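Local atomic coordinates of acidocalcisomal pyrophosphatase (Trypanosoma brucei brucei, PDB entry 5C5V), a protein that probably hydrolyses inorganic diphosphate to two orthophosphates in a magnesium-dependent reaction. Residues W161-E167 and R187-D193; E227-F233 and S263-P267. All blocks are in the same frame, centred on the assembly; numbering follows the deposited sequence.

Contact 1 (161-167 with 187-193) brings Lys-165, Glu-167 and Arg-187 into the imidodiphosphate pocket, and its Glu-167 binds a magnesium ion that also coordinates the ligand. Contact 2 (227-233 with 263-267) starts at the ends of the neighbouring parallel strands 224-227 and 254-263 and continues into the loops that follow; its Glu-227 side chain is about 13 Å from bound imidodiphosphate. The contact centres are about 19 Å apart, yet their edges meet: CE3 of Trp-161 packs 3.8 Å from NE2 of Gln-232. In sequence, contact 1 closes before contact 2 begins. Both also touch the second subunit; contact 1 thus belongs to both the ligand site and a subunit interface, whereas contact 2 also packs on the third subunit.

Contact 1. Residues W161-E167 and R187-D193; sequences WTRAKFE and RFYKHGD. With MG (magnesium ion), chain F; 2PN (imidodiphosphoric acid), chain C.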
loop_
_atom_site.group_PDB
_atom_site.type_symbol
_atom_site.label_atom_id
_atom_site.label_comp_id
_atom_site.label_asym_id
_atom_site.label_seq_id
_atom_site.Cartn_x
_atom_site.Cartn_y
_atom_site.Cartn_z
ATOM N N TRP A 161 2.107 -20.611 5.128
ATOM C CA TRP A 161 1.513 -21.133 6.367
ATOM C C TRP A 161 1.087 -22.598 6.307
ATOM O O TRP A 161 0.240 -23.016 7.090
ATOM C CB TRP A 161 0.289 -20.301 6.769
ATOM C CG TRP A 161 0.564 -18.843 6.881
ATOM C CD1 TRP A 161 1.659 -18.256 7.434
ATOM C CD2 TRP A 161 -0.265 -17.784 6.398
ATOM N NE1 TRP A 161 1.561 -16.888 7.341
ATOM C CE2 TRP A 161 0.386 -16.574 6.705
ATOM C CE3 TRP A 161 -1.491 -17.742 5.724
ATOM C CZ2 TRP A 161 -0.146 -15.333 6.362
ATOM C CZ3 TRP A 161 -2.018 -16.510 5.380
ATOM C CH2 TRP A 161 -1.347 -15.321 5.707
ATOM N N THR A 162 1.626 -23.365 5.363
ATOM C CA THR A 162 1.296 -24.784 5.292
ATOM C C THR A 162 2.572 -25.613 5.339
ATOM O O THR A 162 3.673 -25.063 5.285
ATOM C CB THR A 162 0.480 -25.113 4.016
ATOM O OG1 THR A 162 1.306 -24.992 2.848
ATOM C CG2 THR A 162 -0.715 -24.169 3.910
ATOM N N ARG A 163 2.430 -26.932 5.441
ATOM C CA ARG A 163 3.609 -27.784 5.529
ATOM C C ARG A 163 3.538 -29.114 4.753
ATOM O O ARG A 163 4.466 -29.922 4.839
ATOM C CB ARG A 163 3.907 -28.077 6.993
ATOM C CG ARG A 163 2.853 -28.904 7.694
ATOM C CD ARG A 163 3.263 -29.135 9.150
ATOM N NE ARG A 163 3.238 -27.899 9.928
ATOM C CZ ARG A 163 3.797 -27.761 11.126
ATOM N NH1 ARG A 163 4.432 -28.785 11.680
ATOM N NH2 ARG A 163 3.731 -26.599 11.776
ATOM N N ALA A 164 2.469 -29.338 3.991
ATOM C CA ALA A 164 2.435 -30.478 3.058
ATOM C C ALA A 164 3.419 -30.184 1.937
ATOM O O ALA A 164 3.309 -29.156 1.278
ATOM C CB ALA A 164 1.040 -30.715 2.507
ATOM N N LYS A 165 4.409 -31.054 1.761
ATOM C CA LYS A 165 5.489 -30.786 0.821
ATOM C C LYS A 165 5.149 -31.253 -0.601
ATOM O O LYS A 165 5.613 -32.295 -1.059
ATOM C CB LYS A 165 6.782 -31.438 1.306
ATOM C CG LYS A 165 8.035 -30.600 1.081
ATOM C CD LYS A 165 8.450 -30.542 -0.374
ATOM C CE LYS A 165 9.723 -29.722 -0.573
ATOM N NZ LYS A 165 10.120 -29.615 -2.021
ATOM N N PHE A 166 4.327 -30.468 -1.286
ATOM C CA PHE A 166 4.025 -30.729 -2.674
ATOM C C PHE A 166 5.223 -30.332 -3.535
ATOM O O PHE A 166 6.014 -29.477 -3.139
ATOM C CB PHE A 166 2.776 -29.978 -3.099
ATOM C CG PHE A 166 1.540 -30.416 -2.376
ATOM C CD1 PHE A 166 0.933 -29.589 -1.443
ATOM C CD2 PHE A 166 0.995 -31.661 -2.614
ATOM C CE1 PHE A 166 -0.205 -29.994 -0.779
ATOM C CE2 PHE A 166 -0.148 -32.072 -1.961
ATOM C CZ PHE A 166 -0.748 -31.244 -1.031
ATOM N N GLU A 167 5.348 -30.989 -4.687
ATOM C CA GLU A 167 6.462 -30.852 -5.614
ATOM C C GLU A 167 5.967 -31.156 -7.026
ATOM O O GLU A 167 5.120 -32.027 -7.219
ATOM C CB GLU A 167 7.596 -31.831 -5.292
ATOM C CG GLU A 167 8.544 -31.428 -4.182
ATOM C CD GLU A 167 9.700 -32.422 -4.004
ATOM O OE1 GLU A 167 9.781 -33.405 -4.787
ATOM O OE2 GLU A 167 10.526 -32.221 -3.070
ATOM N N ARG A 187 4.955 -36.632 2.664
ATOM C CA ARG A 187 5.850 -35.810 3.476
ATOM C C ARG A 187 5.242 -34.492 3.970
ATOM O O ARG A 187 4.700 -33.702 3.193
ATOM C CB ARG A 187 7.128 -35.530 2.682
ATOM C CG ARG A 187 8.114 -34.565 3.314
ATOM C CD ARG A 187 9.251 -34.268 2.337
ATOM N NE ARG A 187 10.236 -33.323 2.859
ATOM C CZ ARG A 187 11.117 -32.663 2.110
ATOM N NH1 ARG A 187 11.132 -32.812 0.787
ATOM N NH2 ARG A 187 11.979 -31.829 2.682
ATOM N N PHE A 188 5.339 -34.268 5.278
ATOM C CA PHE A 188 5.030 -32.969 5.872
ATOM C C PHE A 188 6.286 -32.448 6.537
ATOM O O PHE A 188 7.032 -33.227 7.122
ATOM C CB PHE A 188 3.901 -33.060 6.902
ATOM C CG PHE A 188 2.575 -33.474 6.326
ATOM C CD1 PHE A 188 1.609 -32.523 6.030
ATOM C CD2 PHE A 188 2.293 -34.811 6.082
ATOM C CE1 PHE A 188 0.394 -32.893 5.501
ATOM C CE2 PHE A 188 1.074 -35.187 5.562
ATOM C CZ PHE A 188 0.124 -34.226 5.271
ATOM N N TYR A 189 6.535 -31.147 6.440
ATOM C CA TYR A 189 7.648 -30.561 7.169
ATOM C C TYR A 189 7.507 -30.839 8.658
ATOM O O TYR A 189 6.465 -30.568 9.252
ATOM C CB TYR A 189 7.716 -29.060 6.962
ATOM C CG TYR A 189 8.164 -28.615 5.610
ATOM C CD1 TYR A 189 9.228 -29.235 4.968
ATOM C CD2 TYR A 189 7.542 -27.546 4.980
ATOM C CE1 TYR A 189 9.642 -28.807 3.736
ATOM C CE2 TYR A 189 7.949 -27.113 3.748
ATOM C CZ TYR A 189 8.995 -27.744 3.128
ATOM O OH TYR A 189 9.412 -27.300 1.897
ATOM N N LYS A 190 8.557 -31.369 9.262
ATOM C CA LYS A 190 8.537 -31.610 10.691
ATOM C C LYS A 190 8.929 -30.341 11.447
ATOM O O LYS A 190 8.403 -30.063 12.528
ATOM C CB LYS A 190 9.471 -32.760 11.041
ATOM C CG LYS A 190 9.384 -33.217 12.463
ATOM C CD LYS A 190 10.236 -34.461 12.648
ATOM C CE LYS A 190 10.424 -34.807 14.113
ATOM N NZ LYS A 190 11.448 -35.886 14.247
ATOM N N HIS A 191 9.818 -29.554 10.849
ATOM C CA HIS A 191 10.379 -28.368 11.490
ATOM C C HIS A 191 9.339 -27.313 11.832
ATOM O O HIS A 191 9.435 -26.642 12.855
ATOM C CB HIS A 191 11.446 -27.749 10.590
ATOM C CG HIS A 191 12.077 -26.512 11.152
ATOM N ND1 HIS A 191 12.660 -26.473 12.402
ATOM C CD2 HIS A 191 12.229 -25.271 10.626
ATOM C CE1 HIS A 191 13.136 -25.259 12.626
ATOM N NE2 HIS A 191 12.899 -24.517 11.560
ATOM N N GLY A 192 8.353 -27.168 10.952
ATOM C CA GLY A 192 7.299 -26.186 11.115
ATOM C C GLY A 192 6.671 -25.874 9.770
ATOM O O GLY A 192 6.966 -26.534 8.771
ATOM N N ASP A 193 5.816 -24.862 9.735
ATOM C CA ASP A 193 5.225 -24.446 8.480
ATOM C C ASP A 193 6.195 -23.608 7.647
ATOM O O ASP A 193 7.077 -22.910 8.178
ATOM C CB ASP A 193 3.934 -23.664 8.718
ATOM C CG ASP A 193 2.871 -24.499 9.386
ATOM O OD1 ASP A 193 2.311 -25.377 8.698
ATOM O OD2 ASP A 193 2.593 -24.293 10.590
HETATM MG MG MG F . 12.732 -32.333 -2.846
HETATM P P1 2PN C . 13.734 -30.290 -0.416
HETATM O O1 2PN C . 13.177 -31.669 -0.856
HETATM O O2 2PN C . 15.274 -30.301 -0.617
HETATM O O3 2PN C . 13.302 -30.012 1.051
HETATM N N1 2PN C . 13.039 -29.122 -1.325
HETATM P P2 2PN C . 13.344 -28.872 -2.915
HETATM O O4 2PN C . 13.136 -30.196 -3.735
HETATM O O5 2PN C . 14.796 -28.449 -3.027
HETATM O O6 2PN C . 12.455 -27.830 -3.437
HETATM O O HOH W 1 4.534 -31.795 10.913
HETATM O O HOH W 2 12.593 -33.259 -4.860
HETATM O O HOH W 3 14.749 -32.955 -2.827
HETATM O O HOH W 4 12.758 -34.236 -2.101
#
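Lys-165 and Arg-187 run side by side into the imidodiphosphate pocket of this pyrophosphatase, where their positive charges suit an anionic ligand. A single beta bridge pairs Ala-164 with Phe-188, and backbone hydrogen bonds from Lys-165 N to Arg-187 O and Tyr-189 N to Arg-163 O secure it. Along Lys-165, CB rests against the carbonyl oxygen of Arg-187. CG lies over one face of the Arg-187 guanidinium, toward its rim, and packs 3.6 Å from CE1 of Tyr-189. There the chain bends (chi2 -73°), then runs straight: CD passes NH1 of Arg-187, CE comes 3.5 Å from OH of Tyr-189, and NZ forms a salt bridge of 2.8 Å with OE2 of Glu-167, which uses its anti lone pair, and lies 3.0 Å from N1 of the ligand. The long aliphatic stem thus lies between the Tyr-189 ring and the Arg-187 guanidinium. Extended Arg-187 donates from NH1 to ligand O1 (2.9 Å) and from NH2 to O3 (2.8 Å); Asp-180 salt-bridges NH1. At the far end, NE of Arg-163 donates to OD1 of Asp-193 and NH2 to OD2, a side-on grip from above a carboxylate plane turned 74° from the guanidinium. The same NH2 also donates to O of His-191 of the second subunit. Glu-167 OE2 binds magnesium at 2.2 Å; O1 and O4 of imidodiphosphate and three waters bring it to six donor atoms.

Contact 2. Residues E227-F233 and S263-P267; sequences EIGMTQF and SHNDP
Glu-227 reaches across to 263-267, its OE2 accepting a hydrogen bond of 2.8 Å from the backbone N of Ser-263. With CG anti to the backbone N (chi1 -168°) and a bend at chi2, the chain curls back for the same oxygen to take N-H of Gly-229, from above the carboxylate plane. OE1 is bonded to Asn-197, satisfying the other end of this buried acid. Gly-229, with no side chain between the two oxygens, lets both carboxylates approach its backbone, OD1 of Asp-266 lying 3.2 Å from Gly-229 CA. Met-230 N donates to OD1 of Asp-266 at 2.8 Å, nearly in line with the C-O bond, while OD2 accepts from N of Ile-268. The flexible Met-230 extends so that its CE meets CG of Pro-267 tip to tip at 3.4 Å, and Leu-282 of the second subunit packs on it. Phe-233 closes the segment, its ring edge at CZ touching CB of Ser-263 at 4.0 Å. Ser-263 OG accepts from Asn-265 N. Each segment thus contributes one acid that accepts a backbone N-H of the other, and 263-267 combines a type I beta turn with an ST turn as it leaves strand 254-263, the parallel neighbour of 224-227 in the pyrophosphatase fold.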
loop_
_atom_site.group_PDB
_atom_site.type_symbol
_atom_site.label_atom_id
_atom_site.label_comp_id
_atom_site.label_asym_id
_atom_site.label_seq_id
_atom_site.Cartn_x
_atom_site.Cartn_y
_atom_site.Cartn_z
ATOM N N GLU A 227 8.337 -16.777 -2.382
ATOM C CA GLU A 227 7.612 -15.540 -2.646
ATOM C C GLU A 227 7.162 -14.884 -1.326
ATOM O O GLU A 227 6.420 -15.479 -0.546
ATOM C CB GLU A 227 6.420 -15.816 -3.564
ATOM C CG GLU A 227 5.765 -14.579 -4.132
ATOM C CD GLU A 227 4.836 -13.901 -3.132
ATOM O OE1 GLU A 227 4.178 -14.618 -2.344
ATOM O OE2 GLU A 227 4.754 -12.652 -3.143
ATOM N N ILE A 228 7.616 -13.662 -1.077
ATOM C CA ILE A 228 7.533 -13.094 0.282
ATOM C C ILE A 228 6.363 -12.136 0.478
ATOM O O ILE A 228 6.274 -11.470 1.490
ATOM C CB ILE A 228 8.827 -12.351 0.651
ATOM C CG1 ILE A 228 9.017 -11.138 -0.255
ATOM C CG2 ILE A 228 10.028 -13.286 0.567
ATOM C CD1 ILE A 228 10.340 -10.426 -0.058
ATOM N N GLY A 229 5.459 -12.076 -0.492
ATOM C CA GLY A 229 4.306 -11.202 -0.378
ATOM C C GLY A 229 3.383 -11.623 0.753
ATOM O O GLY A 229 3.624 -12.634 1.418
ATOM N N MET A 230 2.333 -10.842 0.976
ATOM C CA MET A 230 1.462 -11.068 2.121
ATOM C C MET A 230 0.317 -12.026 1.815
ATOM O O MET A 230 -0.337 -12.505 2.730
ATOM C CB MET A 230 0.903 -9.740 2.627
ATOM C CG MET A 230 -0.151 -9.175 1.717
ATOM S SD MET A 230 -0.615 -7.483 2.148
ATOM C CE MET A 230 -1.980 -7.318 0.971
ATOM N N THR A 231 0.086 -12.309 0.529
ATOM C CA THR A 231 -1.053 -13.128 0.108
ATOM C C THR A 231 -0.681 -14.609 0.022
ATOM O O THR A 231 0.337 -14.960 -0.566
ATOM C CB THR A 231 -1.595 -12.703 -1.274
ATOM O OG1 THR A 231 -1.778 -11.286 -1.314
ATOM C CG2 THR A 231 -2.913 -13.391 -1.567
ATOM N N GLN A 232 -1.500 -15.465 0.633
ATOM C CA GLN A 232 -1.335 -16.909 0.526
ATOM C C GLN A 232 -1.857 -17.396 -0.823
ATOM O O GLN A 232 -2.979 -17.066 -1.205
ATOM C CB GLN A 232 -2.086 -17.617 1.646
ATOM C CG GLN A 232 -1.944 -19.115 1.632
ATOM C CD GLN A 232 -3.013 -19.809 2.443
ATOM O OE1 GLN A 232 -4.202 -19.639 2.187
ATOM N NE2 GLN A 232 -2.593 -20.591 3.436
ATOM N N PHE A 233 -1.074 -18.206 -1.521
ATOM C CA PHE A 233 -1.497 -18.764 -2.807
ATOM C C PHE A 233 -2.115 -20.145 -2.623
ATOM O O PHE A 233 -1.972 -20.762 -1.558
ATOM C CB PHE A 233 -0.322 -18.862 -3.772
ATOM C CG PHE A 233 0.260 -17.530 -4.170
ATOM C CD1 PHE A 233 -0.521 -16.386 -4.188
ATOM C CD2 PHE A 233 1.578 -17.429 -4.558
ATOM C CE1 PHE A 233 0.017 -15.157 -4.566
ATOM C CE2 PHE A 233 2.112 -16.212 -4.938
ATOM C CZ PHE A 233 1.327 -15.080 -4.937
ATOM N N SER A 263 5.384 -11.209 -5.474
ATOM C CA SER A 263 4.263 -11.085 -6.384
ATOM C C SER A 263 4.080 -9.674 -6.925
ATOM O O SER A 263 4.076 -8.701 -6.174
ATOM C CB SER A 263 2.976 -11.524 -5.678
ATOM O OG SER A 263 1.844 -11.118 -6.429
ATOM N N HIS A 264 3.895 -9.564 -8.229
ATOM C CA HIS A 264 3.625 -8.279 -8.845
ATOM C C HIS A 264 2.274 -7.730 -8.401
ATOM O O HIS A 264 1.938 -6.604 -8.721
ATOM C CB HIS A 264 3.668 -8.398 -10.374
ATOM C CG HIS A 264 5.035 -8.223 -10.957
ATOM N ND1 HIS A 264 5.614 -6.986 -11.146
ATOM C CD2 HIS A 264 5.944 -9.131 -11.387
ATOM C CE1 HIS A 264 6.814 -7.138 -11.677
ATOM N NE2 HIS A 264 7.040 -8.431 -11.831
ATOM N N ASN A 265 1.501 -8.532 -7.670
ATOM C CA ASN A 265 0.214 -8.096 -7.128
ATOM C C ASN A 265 0.244 -7.631 -5.677
ATOM O O ASN A 265 -0.772 -7.172 -5.152
ATOM C CB ASN A 265 -0.809 -9.215 -7.255
ATOM C CG ASN A 265 -1.416 -9.253 -8.608
ATOM O OD1 ASN A 265 -1.553 -8.201 -9.249
ATOM N ND2 ASN A 265 -1.758 -10.456 -9.094
ATOM N N ASP A 266 1.391 -7.770 -5.026
ATOM C CA ASP A 266 1.526 -7.313 -3.652
ATOM C C ASP A 266 1.577 -5.784 -3.620
ATOM O O ASP A 266 2.156 -5.156 -4.514
ATOM C CB ASP A 266 2.775 -7.899 -2.979
ATOM C CG ASP A 266 2.739 -7.768 -1.456
ATOM O OD1 ASP A 266 2.264 -8.710 -0.780
ATOM O OD2 ASP A 266 3.192 -6.730 -0.915
ATOM N N PRO A 267 0.954 -5.189 -2.587
ATOM C CA PRO A 267 0.879 -3.736 -2.360
ATOM C C PRO A 267 2.242 -3.063 -2.261
ATOM O O PRO A 267 2.337 -1.877 -2.563
ATOM C CB PRO A 267 0.115 -3.625 -1.031
ATOM C CG PRO A 267 -0.743 -4.865 -1.005
ATOM C CD PRO A 267 0.130 -5.940 -1.622
#